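Local coordinates for protein chitinase (PDB 5GZT) that probably hydrolyses internal beta-1,4 linkages between N-acetylglucosamine units of chitin and chitodextrins, as an endo-acting glycoside hydrolase of family 18, at residues I791-A796 against R826-D831; K838-K841 against S846-V849; S877-M882 against D888-D893. All coordinates share one frame; numbering follows the deposited sequence.

Interaction 1. Residues I791-A796 against R826-D831; sequences INYAFA and RNNPDD
Tyr-793 OH donates a short hydrogen bond of 2.6 Å to Asp-830 OD1, and this single bond carries the close part of the contact. The tyrosine has CG anti to its backbone nitrogen (chi1 -175°), which directs the ring from the strand toward the start of helix 830-843. OD1 arrives at the ring edge, in the ring plane, while the ring and carboxylate planes stand 74° apart. The other carboxylate oxygen is held within the turn: Asn-828 ND2 donates to Asp-830 OD2 over 3.1 Å, approaching from above the carboxylate plane, and the same amide nitrogen also bonds to Gly-772 O. Pro-829, at the N-cap position, centres an inverse gamma turn closed by Asp-830 N and Asn-828 O at 2.9 Å. Replacing Asp-830 by alanine would take away the acceptor of the tyrosine proton and would probably leave Asn-828 with the carbonyl of Gly-772 but without its carboxylate partner. Beyond the carboxylate the contact loosens: a water bonds Phe-795 O at 2.6 Å and reaches Asp-830 OD1 only weakly, while Pro-829, partly exposed, barely meets the tyrosine, its O 4.4 Å from Tyr-793 OH. Around the buried side, Asn-833 also bonds the tyrosine hydroxyl, Phe-834 meets the ring edge-to-face, and strand 790-799 runs between strands 765-771 and 848-854 of the barrel.

Interaction 2. Residues K838-K841 against S846-V849; sequences KTLK and SLKV
Lys-841 NZ is gripped from two directions, by a water that joins it to Leu-847 O across the contact and by a salt bridge to Asp-888 OD2 at the foot of the next strand. The water accepts from NZ at 3.2 Å and lies 2.8 Å from Leu-847 O, to which it can donate, though other acceptors compete for its protons; NZ stays 3.6 Å from Leu-847 O, and the polar link between the two is made by the water. The lysine reaches this position by bending: chi3 is 70° and chi4 only 31°, which curls the ammonium group round instead of letting the chain run out straight. Its methylene groups serve a second purpose, since CD lies 3.5 Å from Val-849 CG2, with CG nearly as near, and the lysine crosses the valine at a slant. Beside it, Leu-847 holds CG anti to its backbone nitrogen (chi1 -179°) and pushes CD2 toward the helix, 3.9 Å from Leu-840 CB. Leu-840, Leu-847 and Val-849 all also touch Ile-791 of strand 790-799, which continues the apolar layer under the helix. The contact closes the short return from the end of helix 830-843 into strand 848-854, an alpha-to-beta step of the barrel. The backbones are nearest at Lys-841 and Leu-847, whose CA atoms are 5.9 Å apart. Asp-888 OD2 also accepts from Val-849 N, and this arrangement implies that the lysine charge is probably offset in part by that carboxylate, which is shared with Lys-935 through OD1, while the lysine's aliphatic part belongs to the hydrophobic seam.

Interaction 3. Residues S877-M882 against D888-D893; sequences SAIAFM and DGIDLD
Ile-890 CD1 meets Ala-878 CB at 3.9 Å, where helix 868-884 packs on the outside of strand 889-893 in the family 18 (beta/alpha)8 barrel. The helix joins parallel neighbouring strands, 848-854 and 889-893, as a beta-alpha-beta crossover, and the axes of the two segments approach to 8.9 Å at 129°. Three helix residues converge on the isoleucine. Its CD1 touches Ala-878 and, at 4.2 Å, Ile-879 CG1, the two isoleucine side chains crossing at about a right angle; its CG1 meets Met-882 SD at 4.1 Å. With CG1 anti to the carbonyl carbon (chi1 -71°) and chi2 extended, CD1 is held out toward the helix. The side-chain contacts are apolar, with the backbone oxygens of Ala-878 and Gly-889 at the margins.

A second shell packs against both partners. Phe-922 and Leu-926 of helix 911-933 lie against Ala-878 and Met-882, while Ile-853 of the adjoining strand touches Ala-878 and Ile-890. Segment 888-893 reads DGIDLD, the beginning of the family 18 signature DxxDxDxE, whose glutamate is the usual catalytic acid; the side chains of Asp-891 and Asp-893 point to the barrel interior, where they bond Ser-852 OG and Tyr-769 OH, respectively. A bound phosphate, probably from the crystallisation liquor, lies about 4 Å from the Met-882 side chain. That chain is extended through chi1 and chi2, which brings SD to 4.0 Å from Gly-889 CA; the bend at chi3 (80°) then turns only the terminal methyl.

How the interactions relate
From the N terminus, interaction 1 comes first, closing the excursion from strand 790-799 to the start of helix 830-843. Interaction 2 closes the loop between that helix and strand 848-854, and interaction 3 does the same for helix 868-884 and strand 889-893. The three follow in series, without nesting or crossing, yet they join through neighbouring barrel strands. Ile-791 N and Lys-848 O, 2.8 Å apart, probably bond between interactions 1 and 2. Val-849 O and Asp-888 N probably do so between 2 and 3. Interactions 1 and 3 meet where Ala-796 CB packs on Phe-881 CZ.

Interaction 1. Residues I791-A796 against R826-D831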
loop_
_atom_site.group_PDB
_atom_site.type_symbol
_atom_site.label_atom_id
_atom_site.label_comp_id
_atom_site.label_asym_id
_atom_site.label_seq_id
_atom_site.Cartn_x
_atom_site.Cartn_y
_atom_site.Cartn_z
ATOM N N ILE B 791 -37.257 8.118 36.143
ATOM C CA ILE B 791 -37.620 6.712 36.030
ATOM C C ILE B 791 -38.444 6.433 34.833
ATOM O O ILE B 791 -39.416 7.178 34.579
ATOM C CB ILE B 791 -38.467 6.318 37.259
ATOM C CG1 ILE B 791 -37.558 6.261 38.514
ATOM C CG2 ILE B 791 -39.117 4.916 37.018
ATOM C CD1 ILE B 791 -38.299 6.121 39.832
ATOM N N ASN B 792 -38.126 5.378 34.103
ATOM C CA ASN B 792 -39.063 4.822 33.154
ATOM C C ASN B 792 -39.747 3.553 33.737
ATOM O O ASN B 792 -39.063 2.633 34.111
ATOM C CB ASN B 792 -38.406 4.386 31.817
ATOM C CG ASN B 792 -38.125 5.546 30.856
ATOM O OD1 ASN B 792 -38.470 6.695 31.109
ATOM N ND2 ASN B 792 -37.358 5.256 29.823
ATOM N N TYR B 793 -41.072 3.504 33.824
ATOM C CA TYR B 793 -41.786 2.309 34.303
ATOM C C TYR B 793 -42.055 1.389 33.148
ATOM O O TYR B 793 -42.756 1.766 32.227
ATOM C CB TYR B 793 -43.101 2.707 34.981
ATOM C CG TYR B 793 -43.832 1.576 35.611
ATOM C CD1 TYR B 793 -43.440 1.054 36.856
ATOM C CD2 TYR B 793 -44.893 0.969 34.952
ATOM C CE1 TYR B 793 -44.138 -0.015 37.458
ATOM C CE2 TYR B 793 -45.609 -0.116 35.550
ATOM C CZ TYR B 793 -45.227 -0.595 36.790
ATOM O OH TYR B 793 -45.961 -1.605 37.326
ATOM N N ALA B 794 -41.415 0.205 33.142
ATOM C CA ALA B 794 -41.553 -0.807 32.120
ATOM C C ALA B 794 -42.612 -1.850 32.576
ATOM O O ALA B 794 -42.446 -2.389 33.642
ATOM C CB ALA B 794 -40.214 -1.491 31.999
ATOM N N PHE B 795 -43.742 -2.060 31.901
ATOM C CA PHE B 795 -44.153 -1.310 30.731
ATOM C C PHE B 795 -45.668 -1.230 30.762
ATOM O O PHE B 795 -46.319 -1.984 31.483
ATOM C CB PHE B 795 -43.787 -1.980 29.459
ATOM C CG PHE B 795 -42.321 -2.116 29.161
ATOM C CD1 PHE B 795 -41.646 -1.091 28.542
ATOM C CD2 PHE B 795 -41.681 -3.373 29.265
ATOM C CE1 PHE B 795 -40.289 -1.220 28.205
ATOM C CE2 PHE B 795 -40.348 -3.520 28.906
ATOM C CZ PHE B 795 -39.628 -2.432 28.368
ATOM N N ALA B 796 -46.220 -0.287 29.981
ATOM C CA ALA B 796 -47.591 -0.359 29.494
ATOM C C ALA B 796 -47.571 -0.991 28.102
ATOM O O ALA B 796 -46.530 -1.058 27.466
ATOM C CB ALA B 796 -48.216 1.002 29.460
ATOM N N ARG B 826 -50.666 -12.462 35.340
ATOM C CA ARG B 826 -52.074 -11.996 35.354
ATOM C C ARG B 826 -52.331 -11.006 36.471
ATOM O O ARG B 826 -53.158 -10.091 36.308
ATOM C CB ARG B 826 -53.089 -13.149 35.446
ATOM C CG ARG B 826 -53.171 -14.003 34.172
ATOM C CD ARG B 826 -54.345 -15.018 34.097
ATOM N NE ARG B 826 -54.300 -16.057 35.139
ATOM C CZ ARG B 826 -53.719 -17.252 35.027
ATOM N NH1 ARG B 826 -53.131 -17.681 33.908
ATOM N NH2 ARG B 826 -53.752 -18.066 36.059
ATOM N N ASN B 827 -51.628 -11.201 37.577
ATOM C CA ASN B 827 -51.720 -10.373 38.746
ATOM C C ASN B 827 -50.510 -9.394 38.911
ATOM O O ASN B 827 -50.205 -8.950 40.012
ATOM C CB ASN B 827 -51.772 -11.278 39.979
ATOM C CG ASN B 827 -53.053 -12.050 40.046
ATOM O OD1 ASN B 827 -53.071 -13.244 39.793
ATOM N ND2 ASN B 827 -54.134 -11.363 40.304
ATOM N N ASN B 828 -49.892 -9.015 37.811
ATOM C CA ASN B 828 -48.781 -8.066 37.843
ATOM C C ASN B 828 -49.143 -6.863 38.701
ATOM O O ASN B 828 -50.221 -6.284 38.564
ATOM C CB ASN B 828 -48.406 -7.624 36.440
ATOM C CG ASN B 828 -47.053 -7.036 36.411
ATOM O OD1 ASN B 828 -46.062 -7.753 36.499
ATOM N ND2 ASN B 828 -47.001 -5.720 36.406
ATOM N N PRO B 829 -48.265 -6.526 39.643
ATOM C CA PRO B 829 -48.558 -5.549 40.658
ATOM C C PRO B 829 -48.464 -4.076 40.231
ATOM O O PRO B 829 -47.843 -3.289 40.895
ATOM C CB PRO B 829 -47.519 -5.878 41.737
ATOM C CG PRO B 829 -46.342 -6.341 40.960
ATOM C CD PRO B 829 -46.936 -7.122 39.812
ATOM N N ASP B 830 -49.227 -3.687 39.209
ATOM C CA ASP B 830 -49.120 -2.349 38.596
ATOM C C ASP B 830 -49.681 -1.350 39.523
ATOM O O ASP B 830 -48.983 -0.383 39.867
ATOM C CB ASP B 830 -49.781 -2.319 37.211
ATOM C CG ASP B 830 -49.012 -3.103 36.204
ATOM O OD1 ASP B 830 -47.826 -2.714 35.889
ATOM O OD2 ASP B 830 -49.546 -4.127 35.716
ATOM N N ASP B 831 -50.899 -1.577 40.046
ATOM C CA ASP B 831 -51.440 -0.577 40.958
ATOM C C ASP B 831 -50.570 -0.343 42.196
ATOM O O ASP B 831 -50.431 0.791 42.634
ATOM C CB ASP B 831 -52.834 -0.970 41.471
ATOM C CG ASP B 831 -53.940 -0.725 40.462
ATOM O OD1 ASP B 831 -53.827 0.100 39.515
ATOM O OD2 ASP B 831 -54.994 -1.336 40.644
HETATM O O HOH W 1 -48.237 -2.172 33.215
#

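Interaction 2. Residues K838-K841 against S846-V849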
loop_
_atom_site.group_PDB
_atom_site.type_symbol
_atom_site.label_atom_id
_atom_site.label_comp_id
_atom_site.label_asym_id
_atom_site.label_seq_id
_atom_site.Cartn_x
_atom_site.Cartn_y
_atom_site.Cartn_z
ATOM N N LYS B 838 -45.450 6.898 43.437
ATOM C CA LYS B 838 -45.930 8.127 43.960
ATOM C C LYS B 838 -45.269 8.567 45.268
ATOM O O LYS B 838 -45.127 9.784 45.483
ATOM C CB LYS B 838 -47.421 8.064 44.062
ATOM C CG LYS B 838 -48.001 9.309 44.656
ATOM C CD LYS B 838 -49.485 9.306 44.459
ATOM C CE LYS B 838 -50.126 10.431 45.255
ATOM N NZ LYS B 838 -51.570 10.461 44.926
ATOM N N THR B 839 -44.763 7.606 46.074
ATOM C CA THR B 839 -44.114 7.889 47.331
ATOM C C THR B 839 -42.701 8.285 47.043
ATOM O O THR B 839 -42.152 9.133 47.728
ATOM C CB THR B 839 -44.068 6.699 48.365
ATOM O OG1 THR B 839 -43.119 5.652 47.953
ATOM C CG2 THR B 839 -45.461 6.189 48.659
ATOM N N LEU B 840 -42.096 7.661 46.050
ATOM C CA LEU B 840 -40.861 8.181 45.536
ATOM C C LEU B 840 -41.015 9.642 45.225
ATOM O O LEU B 840 -40.141 10.431 45.572
ATOM C CB LEU B 840 -40.420 7.443 44.306
ATOM C CG LEU B 840 -39.420 6.347 44.456
ATOM C CD1 LEU B 840 -39.520 5.535 45.740
ATOM C CD2 LEU B 840 -39.506 5.464 43.236
ATOM N N LYS B 841 -42.110 9.999 44.550
ATOM C CA LYS B 841 -42.211 11.367 44.027
ATOM C C LYS B 841 -42.331 12.378 45.154
ATOM O O LYS B 841 -42.249 13.572 44.887
ATOM C CB LYS B 841 -43.330 11.510 42.966
ATOM C CG LYS B 841 -42.938 11.002 41.572
ATOM C CD LYS B 841 -44.104 10.792 40.584
ATOM C CE LYS B 841 -44.783 12.062 40.079
ATOM N NZ LYS B 841 -43.839 13.234 39.987
ATOM N N SER B 846 -38.430 16.666 42.701
ATOM C CA SER B 846 -37.977 16.919 41.324
ATOM C C SER B 846 -37.926 15.617 40.449
ATOM O O SER B 846 -37.769 15.698 39.213
ATOM C CB SER B 846 -36.637 17.679 41.393
ATOM O OG SER B 846 -35.640 16.782 41.779
ATOM N N LEU B 847 -38.098 14.424 41.038
ATOM C CA LEU B 847 -38.118 13.199 40.251
ATOM C C LEU B 847 -39.175 13.257 39.147
ATOM O O LEU B 847 -40.272 13.691 39.416
ATOM C CB LEU B 847 -38.418 12.032 41.146
ATOM C CG LEU B 847 -38.470 10.650 40.519
ATOM C CD1 LEU B 847 -37.130 10.235 39.915
ATOM C CD2 LEU B 847 -38.838 9.670 41.581
ATOM N N LYS B 848 -38.830 12.835 37.950
ATOM C CA LYS B 848 -39.772 12.553 36.865
ATOM C C LYS B 848 -39.947 11.072 36.633
ATOM O O LYS B 848 -38.987 10.336 36.473
ATOM C CB LYS B 848 -39.346 13.349 35.598
ATOM C CG LYS B 848 -39.429 14.866 35.960
ATOM C CD LYS B 848 -39.011 15.812 34.893
ATOM C CE LYS B 848 -39.734 17.193 34.986
ATOM N NZ LYS B 848 -40.302 17.558 33.610
ATOM N N VAL B 849 -41.196 10.635 36.596
ATOM C CA VAL B 849 -41.532 9.253 36.334
ATOM C C VAL B 849 -42.376 9.190 35.068
ATOM O O VAL B 849 -43.487 9.703 35.058
ATOM C CB VAL B 849 -42.352 8.704 37.499
ATOM C CG1 VAL B 849 -42.530 7.237 37.327
ATOM C CG2 VAL B 849 -41.638 8.991 38.821
HETATM O O HOH W 2 -41.506 14.111 41.928
#

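Interaction 3. Residues S877-M882 against D888-D893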
loop_
_atom_site.group_PDB
_atom_site.type_symbol
_atom_site.label_atom_id
_atom_site.label_comp_id
_atom_site.label_asym_id
_atom_site.label_seq_id
_atom_site.Cartn_x
_atom_site.Cartn_y
_atom_site.Cartn_z
ATOM N N SER B 877 -55.401 7.690 24.175
ATOM C CA SER B 877 -55.366 6.643 25.211
ATOM C C SER B 877 -54.086 6.647 26.092
ATOM O O SER B 877 -54.138 6.413 27.312
ATOM C CB SER B 877 -55.566 5.301 24.524
ATOM O OG SER B 877 -55.589 4.301 25.470
ATOM N N ALA B 878 -52.923 6.899 25.470
ATOM C CA ALA B 878 -51.661 6.982 26.217
ATOM C C ALA B 878 -51.687 8.120 27.213
ATOM O O ALA B 878 -51.293 8.004 28.350
ATOM C CB ALA B 878 -50.549 7.239 25.202
ATOM N N ILE B 879 -52.305 9.216 26.795
ATOM C CA ILE B 879 -52.447 10.367 27.690
ATOM C C ILE B 879 -53.403 10.090 28.832
ATOM O O ILE B 879 -53.176 10.528 29.975
ATOM C CB ILE B 879 -52.816 11.619 26.829
ATOM C CG1 ILE B 879 -51.508 12.156 26.272
ATOM C CG2 ILE B 879 -53.665 12.637 27.580
ATOM C CD1 ILE B 879 -51.695 13.004 25.103
ATOM N N ALA B 880 -54.495 9.399 28.550
ATOM C CA ALA B 880 -55.423 9.071 29.662
ATOM C C ALA B 880 -54.701 8.178 30.690
ATOM O O ALA B 880 -54.830 8.366 31.920
ATOM C CB ALA B 880 -56.752 8.390 29.149
ATOM N N PHE B 881 -53.894 7.233 30.192
ATOM C CA PHE B 881 -53.156 6.339 31.080
ATOM C C PHE B 881 -52.140 7.165 31.948
ATOM O O PHE B 881 -51.991 6.966 33.131
ATOM C CB PHE B 881 -52.469 5.279 30.219
ATOM C CG PHE B 881 -51.861 4.136 31.002
ATOM C CD1 PHE B 881 -50.622 4.278 31.604
ATOM C CD2 PHE B 881 -52.525 2.899 31.094
ATOM C CE1 PHE B 881 -50.077 3.271 32.306
ATOM C CE2 PHE B 881 -51.959 1.851 31.777
ATOM C CZ PHE B 881 -50.712 2.030 32.367
ATOM N N MET B 882 -51.474 8.087 31.297
ATOM C CA MET B 882 -50.501 8.967 31.924
ATOM C C MET B 882 -51.109 9.699 33.117
ATOM O O MET B 882 -50.598 9.616 34.257
ATOM C CB MET B 882 -49.871 9.896 30.875
ATOM C CG MET B 882 -48.771 10.853 31.438
ATOM S SD MET B 882 -48.397 12.164 30.222
ATOM C CE MET B 882 -49.764 13.212 30.540
ATOM N N ASP B 888 -45.379 11.646 34.589
ATOM C CA ASP B 888 -44.868 12.980 34.222
ATOM C C ASP B 888 -44.433 13.050 32.732
ATOM O O ASP B 888 -43.932 14.094 32.257
ATOM C CB ASP B 888 -43.667 13.322 35.087
ATOM C CG ASP B 888 -43.992 13.257 36.574
ATOM O OD1 ASP B 888 -45.010 13.745 36.922
ATOM O OD2 ASP B 888 -43.244 12.639 37.356
ATOM N N GLY B 889 -44.702 11.970 32.006
ATOM C CA GLY B 889 -44.416 11.913 30.597
ATOM C C GLY B 889 -44.573 10.533 30.048
ATOM O O GLY B 889 -45.065 9.629 30.762
ATOM N N ILE B 890 -44.339 10.412 28.757
ATOM C CA ILE B 890 -44.471 9.162 28.030
ATOM C C ILE B 890 -43.141 8.834 27.285
ATOM O O ILE B 890 -42.547 9.668 26.581
ATOM C CB ILE B 890 -45.658 9.259 27.015
ATOM C CG1 ILE B 890 -46.986 9.276 27.739
ATOM C CG2 ILE B 890 -45.678 8.066 26.063
ATOM C CD1 ILE B 890 -48.134 9.791 26.872
ATOM N N ASP B 891 -42.684 7.615 27.438
ATOM C CA ASP B 891 -41.623 7.064 26.639
ATOM C C ASP B 891 -42.155 5.956 25.759
ATOM O O ASP B 891 -42.971 5.143 26.241
ATOM C CB ASP B 891 -40.585 6.476 27.581
ATOM C CG ASP B 891 -39.462 5.733 26.815
ATOM O OD1 ASP B 891 -38.668 6.345 26.064
ATOM O OD2 ASP B 891 -39.392 4.501 27.054
ATOM N N LEU B 892 -41.828 5.961 24.478
ATOM C CA LEU B 892 -42.264 4.896 23.552
ATOM C C LEU B 892 -41.092 4.022 23.157
ATOM O O LEU B 892 -40.088 4.534 22.656
ATOM C CB LEU B 892 -42.864 5.495 22.286
ATOM C CG LEU B 892 -44.064 6.401 22.400
ATOM C CD1 LEU B 892 -44.601 6.796 21.029
ATOM C CD2 LEU B 892 -45.147 5.760 23.235
ATOM N N ASP B 893 -41.241 2.723 23.316
ATOM C CA ASP B 893 -40.203 1.735 23.097
ATOM C C ASP B 893 -40.728 0.753 22.076
ATOM O O ASP B 893 -41.217 -0.286 22.444
ATOM C CB ASP B 893 -39.735 0.946 24.399
ATOM C CG ASP B 893 -39.115 1.864 25.493
ATOM O OD1 ASP B 893 -38.963 3.053 25.176
ATOM O OD2 ASP B 893 -38.732 1.457 26.662
#